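Local coordinates for response regulator receiver protein (Pseudoalteromonas atlantica T6c, PDB 3KTO), which probably acts as a CheY-like receiver module in signal transduction linked to the control of transcription, at residues 41-46 / 71-76; 53-58 / 118-123. All blocks are in the same frame, centred on the assembly; numbering follows the deposited sequence.

How the contacts relate
Both contacts lie in one receiver domain, a five-stranded parallel sheet with helices on both faces. Their centres are about 16 Å apart. Strand 51-57, in the middle of the sheet, connects them. Contact 1 joins segment 41-46, on helix 39-42 and the turn that starts at Phe42, to helix 66-76 on one face. Contact 2 joins the strand to helix 113-127 on the other face. Along the chain the segments alternate, in the order 41-46, 53-58, 71-76 and 118-123. The selenomethionine Met54 reaches into contact 1. Its CE lies 3.7 Å from Phe42 CZ, and its SE 3.7 Å from Leu74 CD1. The strand thus packs on both faces, with Gly53 and Ile55 in contact 2.

Contact 1: 41-46 / 71-76; sequences SFMRQQ and LETLVK
Leu74 meets Phe42 and Met43 with its two methyl groups. Leu74 CD1 lies 3.9 Å from CE2 of the Phe42 ring and comes at it obliquely. Leu74 CD2 is 4.1 Å from the same Phe42 CE2. It is also 4.1 Å from Met43 SE, so this methyl touches both the ring and the selenium. Met43 is a selenomethionine. It runs past Leu74 in the opposite direction, and its terminal CE reaches Thr73 CG2 at 3.6 Å. No hydrogen bond crosses the contact.

Several features place these groups. With chi1 at 175°, the Phe42 ring swings to the side away from its own N and lies towards helix 66-76. Met43 starts off to one side, but bends at chi2 and chi3 bring its end over to the helix. Thr73 presents its methyl to Met43, while its OG1 is hydrogen-bonded to Glu69 O one turn back. A type I turn runs from Phe42 to Gln45, with Gln45 N bonded to Phe42 O at 2.9 Å.

Further out, the rings of Tyr10 and Phe36 pack edge-to-face with Phe42. Phe42 and Leu74 are buried, while Met43 and Thr73 are partly exposed. The contact packs helix 39-42 and its turn against helix 66-76 on one face of the doubly wound, CheY-like receiver fold.

Contact 2: 53-58 / 118-123; sequences GMIIEA and HDVQQI
Gly53 and Ile123 form the close end of this contact. Their CA atoms are 6.6 Å apart. Ile123 CG2 rests 4.1 Å from Gly53 CA, and with no side chain on Gly53 the methyl packs directly on the strand backbone. The Ile123 chi1 of -68° turns CG2, not the longer CG1 branch, onto Gly53.

The second touch is lighter. Ile55 CD1 meets Val120 CG2 at 4.1 Å, and the two side chains cross at about a right angle. Ile55 leaves the strand to one side, but its extended chain (chi2 -176°) brings CD1 nearer the helix. Leu26 of helix 16-26 touches both Ile55 and Val120 and adds to this core.

The helix also has a solvent side. His118 and Gln122 are exposed there and do not meet the strand.

At the end of the strand, Glu57 probably occupies the position of the phospho-accepting aspartate of other receiver domains; its OE1 forms a salt bridge with Lys109.

All four touching residues are buried, and no hydrogen bond joins the two segments. The chemistry is purely apolar, so helix 113-127 is held against this part of the central strand by hydrophobic packing.

Contact 1: 41-46 / 71-76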
ATOM      1  N   SER A  41       8.403   2.035  19.553  1.00 28.71           N
ATOM      2  CA  SER A  41       8.525   3.455  19.850  1.00 29.82           C
ATOM      3  C   SER A  41       7.444   3.929  20.818  1.00 31.12           C
ATOM      4  O   SER A  41       7.723   4.688  21.749  1.00 29.98           O
ATOM      5  CB  SER A  41       8.441   4.270  18.562  1.00 32.53           C
ATOM      6  OG  SER A  41       8.541   5.649  18.850  1.00 38.04           O
ATOM      7  N   PHE A  42       6.206   3.489  20.604  1.00 27.31           N
ATOM      8  CA  PHE A  42       5.122   3.890  21.490  1.00 26.82           C
ATOM      9  C   PHE A  42       5.302   3.339  22.898  1.00 29.45           C
ATOM     10  O   PHE A  42       4.940   3.994  23.871  1.00 30.30           O
ATOM     11  CB  PHE A  42       3.767   3.409  20.977  1.00 23.91           C
ATOM     12  CG  PHE A  42       2.645   3.692  21.928  1.00 22.86           C
ATOM     13  CD1 PHE A  42       2.168   4.993  22.091  1.00 23.00           C
ATOM     14  CD2 PHE A  42       2.115   2.678  22.718  1.00 22.32           C
ATOM     15  CE1 PHE A  42       1.181   5.281  23.033  1.00 22.87           C
ATOM     16  CE2 PHE A  42       1.131   2.955  23.662  1.00 22.81           C
ATOM     17  CZ  PHE A  42       0.664   4.265  23.819  1.00 25.76           C
HETATM   18  N   MSE A  43       5.836   2.125  23.001  1.00 31.45           N
HETATM   19  CA  MSE A  43       6.033   1.497  24.302  1.00 35.86           C
HETATM   20  C   MSE A  43       7.081   2.193  25.162  1.00 37.39           C
HETATM   21  O   MSE A  43       7.226   1.876  26.340  1.00 36.35           O
HETATM   22  CB  MSE A  43       6.392   0.018  24.136  1.00 37.01           C
HETATM   23  CG  MSE A  43       5.230  -0.832  23.668  1.00 40.31           C
HETATM   24 SE   MSE A  43       3.714  -0.705  24.849  1.00 47.43          SE
HETATM   25  CE  MSE A  43       3.573  -2.593  25.283  1.00 43.08           C
ATOM     26  N   ARG A  44       7.805   3.144  24.579  1.00 39.66           N
ATOM     27  CA  ARG A  44       8.822   3.896  25.317  1.00 41.32           C
ATOM     28  C   ARG A  44       8.197   5.189  25.814  1.00 42.75           C
ATOM     29  O   ARG A  44       8.816   5.953  26.552  1.00 42.16           O
ATOM     30  CB  ARG A  44      10.001   4.245  24.408  1.00 42.94           C
ATOM     31  CG  ARG A  44      10.931   3.099  24.082  1.00 44.84           C
ATOM     32  CD  ARG A  44      11.981   3.555  23.086  1.00 48.30           C
ATOM     33  NE  ARG A  44      13.084   2.609  22.949  1.00 52.29           N
ATOM     34  CZ  ARG A  44      12.943   1.324  22.638  1.00 54.91           C
ATOM     35  NH1 ARG A  44      11.735   0.815  22.429  1.00 57.21           N
ATOM     36  NH2 ARG A  44      14.013   0.548  22.526  1.00 55.42           N
ATOM     37  N   GLN A  45       6.959   5.420  25.395  1.00 43.66           N
ATOM     38  CA  GLN A  45       6.228   6.626  25.744  1.00 45.65           C
ATOM     39  C   GLN A  45       5.521   6.535  27.081  1.00 47.08           C
ATOM     40  O   GLN A  45       4.805   5.575  27.351  1.00 47.73           O
ATOM     41  CB  GLN A  45       5.205   6.933  24.651  1.00 45.61           C
ATOM     42  CG  GLN A  45       4.322   8.138  24.918  1.00 46.47           C
ATOM     43  CD  GLN A  45       5.108   9.428  24.986  1.00 46.63           C
ATOM     44  OE1 GLN A  45       5.901   9.728  24.097  1.00 44.79           O
ATOM     45  NE2 GLN A  45       4.887  10.203  26.039  1.00 47.08           N
ATOM     46  N   GLN A  46       5.725   7.545  27.917  1.00 48.91           N
ATOM     47  CA  GLN A  46       5.074   7.589  29.217  1.00 50.75           C
ATOM     48  C   GLN A  46       3.636   8.017  28.937  1.00 49.32           C
ATOM     49  O   GLN A  46       3.378   9.175  28.611  1.00 49.12           O
ATOM     50  CB  GLN A  46       5.768   8.614  30.123  1.00 53.91           C
ATOM     51  CG  GLN A  46       6.199   8.076  31.489  1.00 58.85           C
ATOM     52  CD  GLN A  46       5.031   7.707  32.395  1.00 61.61           C
ATOM     53  OE1 GLN A  46       5.228   7.325  33.552  1.00 62.14           O
ATOM     54  NE2 GLN A  46       3.812   7.821  31.875  1.00 62.81           N
ATOM     55  N   LEU A  71      -2.750  -3.380  21.344  1.00 17.87           N
ATOM     56  CA  LEU A  71      -3.966  -3.035  22.080  1.00 18.18           C
ATOM     57  C   LEU A  71      -4.221  -4.061  23.187  1.00 18.38           C
ATOM     58  O   LEU A  71      -4.515  -3.697  24.319  1.00 18.21           O
ATOM     59  CB  LEU A  71      -5.185  -2.988  21.137  1.00 18.13           C
ATOM     60  CG  LEU A  71      -6.558  -2.803  21.796  1.00 17.31           C
ATOM     61  CD1 LEU A  71      -6.547  -1.597  22.738  1.00 17.72           C
ATOM     62  CD2 LEU A  71      -7.610  -2.610  20.698  1.00 18.36           C
ATOM     63  N   GLU A  72      -4.115  -5.341  22.848  1.00 18.31           N
ATOM     64  CA  GLU A  72      -4.338  -6.404  23.824  1.00 20.17           C
ATOM     65  C   GLU A  72      -3.367  -6.277  25.006  1.00 20.64           C
ATOM     66  O   GLU A  72      -3.755  -6.449  26.159  1.00 21.62           O
ATOM     67  CB  GLU A  72      -4.183  -7.771  23.155  1.00 20.89           C
ATOM     68  CG  GLU A  72      -5.175  -7.992  22.011  1.00 21.90           C
ATOM     69  CD  GLU A  72      -4.939  -9.282  21.241  1.00 22.08           C
ATOM     70  OE1 GLU A  72      -3.810  -9.804  21.261  1.00 22.34           O
ATOM     71  OE2 GLU A  72      -5.888  -9.760  20.587  1.00 23.36           O
ATOM     72  N   THR A  73      -2.111  -5.967  24.711  1.00 21.46           N
ATOM     73  CA  THR A  73      -1.106  -5.818  25.753  1.00 23.11           C
ATOM     74  C   THR A  73      -1.450  -4.681  26.709  1.00 25.30           C
ATOM     75  O   THR A  73      -1.391  -4.846  27.927  1.00 26.14           O
ATOM     76  CB  THR A  73       0.279  -5.546  25.151  1.00 24.97           C
ATOM     77  OG1 THR A  73       0.727  -6.717  24.453  1.00 25.85           O
ATOM     78  CG2 THR A  73       1.281  -5.178  26.253  1.00 26.96           C
ATOM     79  N   LEU A  74      -1.804  -3.528  26.149  1.00 24.68           N
ATOM     80  CA  LEU A  74      -2.157  -2.365  26.948  1.00 25.47           C
ATOM     81  C   LEU A  74      -3.386  -2.638  27.805  1.00 27.51           C
ATOM     82  O   LEU A  74      -3.448  -2.216  28.961  1.00 28.12           O
ATOM     83  CB  LEU A  74      -2.425  -1.165  26.047  1.00 25.12           C
ATOM     84  CG  LEU A  74      -1.251  -0.637  25.225  1.00 23.60           C
ATOM     85  CD1 LEU A  74      -1.758   0.444  24.294  1.00 24.78           C
ATOM     86  CD2 LEU A  74      -0.161  -0.089  26.147  1.00 27.14           C
ATOM     87  N   VAL A  75      -4.364  -3.336  27.238  1.00 27.00           N
ATOM     88  CA  VAL A  75      -5.580  -3.659  27.975  1.00 28.81           C
ATOM     89  C   VAL A  75      -5.236  -4.617  29.111  1.00 30.31           C
ATOM     90  O   VAL A  75      -5.809  -4.552  30.194  1.00 30.13           O
ATOM     91  CB  VAL A  75      -6.640  -4.313  27.055  1.00 29.61           C
ATOM     92  CG1 VAL A  75      -7.801  -4.850  27.894  1.00 29.90           C
ATOM     93  CG2 VAL A  75      -7.147  -3.293  26.047  1.00 28.93           C
ATOM     94  N   LYS A  76      -4.288  -5.503  28.854  1.00 33.35           N
ATOM     95  CA  LYS A  76      -3.861  -6.457  29.858  1.00 37.69           C
ATOM     96  C   LYS A  76      -3.170  -5.710  31.004  1.00 39.18           C
ATOM     97  O   LYS A  76      -3.265  -6.116  32.161  1.00 38.29           O
ATOM     98  CB  LYS A  76      -2.901  -7.466  29.236  1.00 39.70           C
ATOM     99  CG  LYS A  76      -2.747  -8.732  30.032  1.00 45.08           C
ATOM    100  CD  LYS A  76      -1.763  -9.676  29.370  1.00 47.63           C
ATOM    101  CE  LYS A  76      -1.799 -11.039  30.040  1.00 50.17           C
ATOM    102  NZ  LYS A  76      -1.581 -10.944  31.513  1.00 50.15           N
TER

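Contact 2: 53-58 / 118-123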
ATOM      1  N   GLY A  53      -7.524   8.970  24.083  1.00 26.25           N
ATOM      2  CA  GLY A  53      -7.769   7.902  23.125  1.00 22.86           C
ATOM      3  C   GLY A  53      -6.564   7.489  22.300  1.00 21.72           C
ATOM      4  O   GLY A  53      -5.474   8.049  22.448  1.00 20.27           O
HETATM    5  N   MSE A  54      -6.760   6.497  21.434  1.00 18.89           N
HETATM    6  CA  MSE A  54      -5.696   6.004  20.569  1.00 18.15           C
HETATM    7  C   MSE A  54      -6.220   5.558  19.202  1.00 17.87           C
HETATM    8  O   MSE A  54      -7.382   5.193  19.052  1.00 16.12           O
HETATM    9  CB  MSE A  54      -4.962   4.820  21.223  1.00 18.84           C
HETATM   10  CG  MSE A  54      -4.070   5.191  22.415  1.00 25.32           C
HETATM   11 SE   MSE A  54      -2.919   3.736  23.023  1.00 32.11          SE
HETATM   12  CE  MSE A  54      -1.997   3.440  21.401  1.00 23.51           C
ATOM     13  N   ILE A  55      -5.340   5.608  18.212  1.00 16.83           N
ATOM     14  CA  ILE A  55      -5.645   5.173  16.851  1.00 15.91           C
ATOM     15  C   ILE A  55      -4.456   4.291  16.516  1.00 17.30           C
ATOM     16  O   ILE A  55      -3.298   4.719  16.633  1.00 15.30           O
ATOM     17  CB  ILE A  55      -5.718   6.340  15.872  1.00 15.44           C
ATOM     18  CG1 ILE A  55      -6.829   7.301  16.308  1.00 18.63           C
ATOM     19  CG2 ILE A  55      -5.966   5.810  14.456  1.00 19.91           C
ATOM     20  CD1 ILE A  55      -7.063   8.471  15.351  1.00 18.62           C
ATOM     21  N   ILE A  56      -4.735   3.052  16.128  1.00 13.49           N
ATOM     22  CA  ILE A  56      -3.666   2.108  15.847  1.00 14.17           C
ATOM     23  C   ILE A  56      -3.888   1.339  14.551  1.00 15.10           C
ATOM     24  O   ILE A  56      -4.988   0.846  14.290  1.00 14.56           O
ATOM     25  CB  ILE A  56      -3.538   1.089  17.010  1.00 13.84           C
ATOM     26  CG1 ILE A  56      -3.396   1.826  18.351  1.00 16.52           C
ATOM     27  CG2 ILE A  56      -2.355   0.174  16.789  1.00 15.00           C
ATOM     28  CD1 ILE A  56      -3.333   0.871  19.566  1.00 20.36           C
ATOM     29  N   GLU A  57      -2.829   1.260  13.748  1.00 13.92           N
ATOM     30  CA  GLU A  57      -2.836   0.522  12.490  1.00 14.89           C
ATOM     31  C   GLU A  57      -2.745  -0.931  12.935  1.00 14.58           C
ATOM     32  O   GLU A  57      -1.873  -1.293  13.728  1.00 11.88           O
ATOM     33  CB  GLU A  57      -1.616   0.920  11.641  1.00 14.63           C
ATOM     34  CG  GLU A  57      -1.112  -0.131  10.638  1.00 17.49           C
ATOM     35  CD  GLU A  57      -2.128  -0.516   9.577  1.00 21.88           C
ATOM     36  OE1 GLU A  57      -2.602   0.373   8.833  1.00 19.03           O
ATOM     37  OE2 GLU A  57      -2.448  -1.721   9.484  1.00 20.19           O
ATOM     38  N   ALA A  58      -3.662  -1.755  12.444  1.00 12.58           N
ATOM     39  CA  ALA A  58      -3.707  -3.162  12.823  1.00 12.63           C
ATOM     40  C   ALA A  58      -2.465  -3.965  12.482  1.00 10.50           C
ATOM     41  O   ALA A  58      -2.087  -4.870  13.234  1.00 14.11           O
ATOM     42  CB  ALA A  58      -4.949  -3.849  12.189  1.00 10.69           C
ATOM     43  N   HIS A 118     -15.853  11.605  13.014  1.00 32.80           N
ATOM     44  CA  HIS A 118     -16.922  11.319  13.953  1.00 34.65           C
ATOM     45  C   HIS A 118     -16.448  10.466  15.129  1.00 33.50           C
ATOM     46  O   HIS A 118     -16.738  10.776  16.284  1.00 33.75           O
ATOM     47  CB  HIS A 118     -18.076  10.617  13.232  1.00 38.51           C
ATOM     48  CG  HIS A 118     -19.225  10.276  14.128  1.00 42.46           C
ATOM     49  ND1 HIS A 118     -19.237   9.151  14.924  1.00 45.07           N
ATOM     50  CD2 HIS A 118     -20.372  10.941  14.396  1.00 43.70           C
ATOM     51  CE1 HIS A 118     -20.343   9.139  15.648  1.00 45.23           C
ATOM     52  NE2 HIS A 118     -21.049  10.215  15.347  1.00 44.01           N
ATOM     53  N   ASP A 119     -15.720   9.390  14.836  1.00 33.74           N
ATOM     54  CA  ASP A 119     -15.212   8.507  15.886  1.00 31.15           C
ATOM     55  C   ASP A 119     -14.335   9.245  16.883  1.00 30.24           C
ATOM     56  O   ASP A 119     -14.410   9.005  18.090  1.00 30.71           O
ATOM     57  CB  ASP A 119     -14.404   7.355  15.286  1.00 31.88           C
ATOM     58  CG  ASP A 119     -15.278   6.311  14.625  1.00 33.37           C
ATOM     59  OD1 ASP A 119     -16.510   6.358  14.821  1.00 30.70           O
ATOM     60  OD2 ASP A 119     -14.728   5.437  13.923  1.00 33.25           O
ATOM     61  N   VAL A 120     -13.494  10.138  16.378  1.00 28.33           N
ATOM     62  CA  VAL A 120     -12.605  10.901  17.240  1.00 29.19           C
ATOM     63  C   VAL A 120     -13.372  11.927  18.081  1.00 31.11           C
ATOM     64  O   VAL A 120     -13.110  12.079  19.273  1.00 31.92           O
ATOM     65  CB  VAL A 120     -11.524  11.612  16.408  1.00 29.09           C
ATOM     66  CG1 VAL A 120     -10.700  12.534  17.295  1.00 28.09           C
ATOM     67  CG2 VAL A 120     -10.623  10.567  15.744  1.00 27.16           C
ATOM     68  N   GLN A 121     -14.318  12.626  17.463  1.00 32.84           N
ATOM     69  CA  GLN A 121     -15.114  13.617  18.185  1.00 36.40           C
ATOM     70  C   GLN A 121     -15.849  12.930  19.334  1.00 37.50           C
ATOM     71  O   GLN A 121     -15.969  13.478  20.435  1.00 38.02           O
ATOM     72  CB  GLN A 121     -16.131  14.271  17.247  1.00 37.21           C
ATOM     73  CG  GLN A 121     -16.824  15.489  17.836  1.00 39.09           C
ATOM     74  CD  GLN A 121     -15.867  16.650  18.054  1.00 40.69           C
ATOM     75  OE1 GLN A 121     -15.495  16.963  19.188  1.00 42.44           O
ATOM     76  NE2 GLN A 121     -15.463  17.292  16.963  1.00 39.68           N
ATOM     77  N   GLN A 122     -16.337  11.723  19.074  1.00 38.56           N
ATOM     78  CA  GLN A 122     -17.050  10.957  20.088  1.00 39.91           C
ATOM     79  C   GLN A 122     -16.145  10.707  21.296  1.00 38.76           C
ATOM     80  O   GLN A 122     -16.569  10.843  22.444  1.00 37.57           O
ATOM     81  CB  GLN A 122     -17.527   9.628  19.497  1.00 43.15           C
ATOM     82  CG  GLN A 122     -18.344   8.785  20.461  1.00 49.95           C
ATOM     83  CD  GLN A 122     -18.946   7.552  19.806  1.00 53.82           C
ATOM     84  OE1 GLN A 122     -19.761   7.655  18.885  1.00 56.35           O
ATOM     85  NE2 GLN A 122     -18.547   6.376  20.281  1.00 55.38           N
ATOM     86  N   ILE A 123     -14.894  10.343  21.033  1.00 37.33           N
ATOM     87  CA  ILE A 123     -13.933  10.098  22.103  1.00 35.03           C
ATOM     88  C   ILE A 123     -13.674  11.405  22.859  1.00 36.23           C
ATOM     89  O   ILE A 123     -13.558  11.417  24.083  1.00 35.04           O
ATOM     90  CB  ILE A 123     -12.598   9.564  21.534  1.00 34.21           C
ATOM     91  CG1 ILE A 123     -12.807   8.162  20.956  1.00 32.05           C
ATOM     92  CG2 ILE A 123     -11.526   9.557  22.617  1.00 30.53           C
ATOM     93  CD1 ILE A 123     -11.607   7.615  20.211  1.00 28.34           C
TER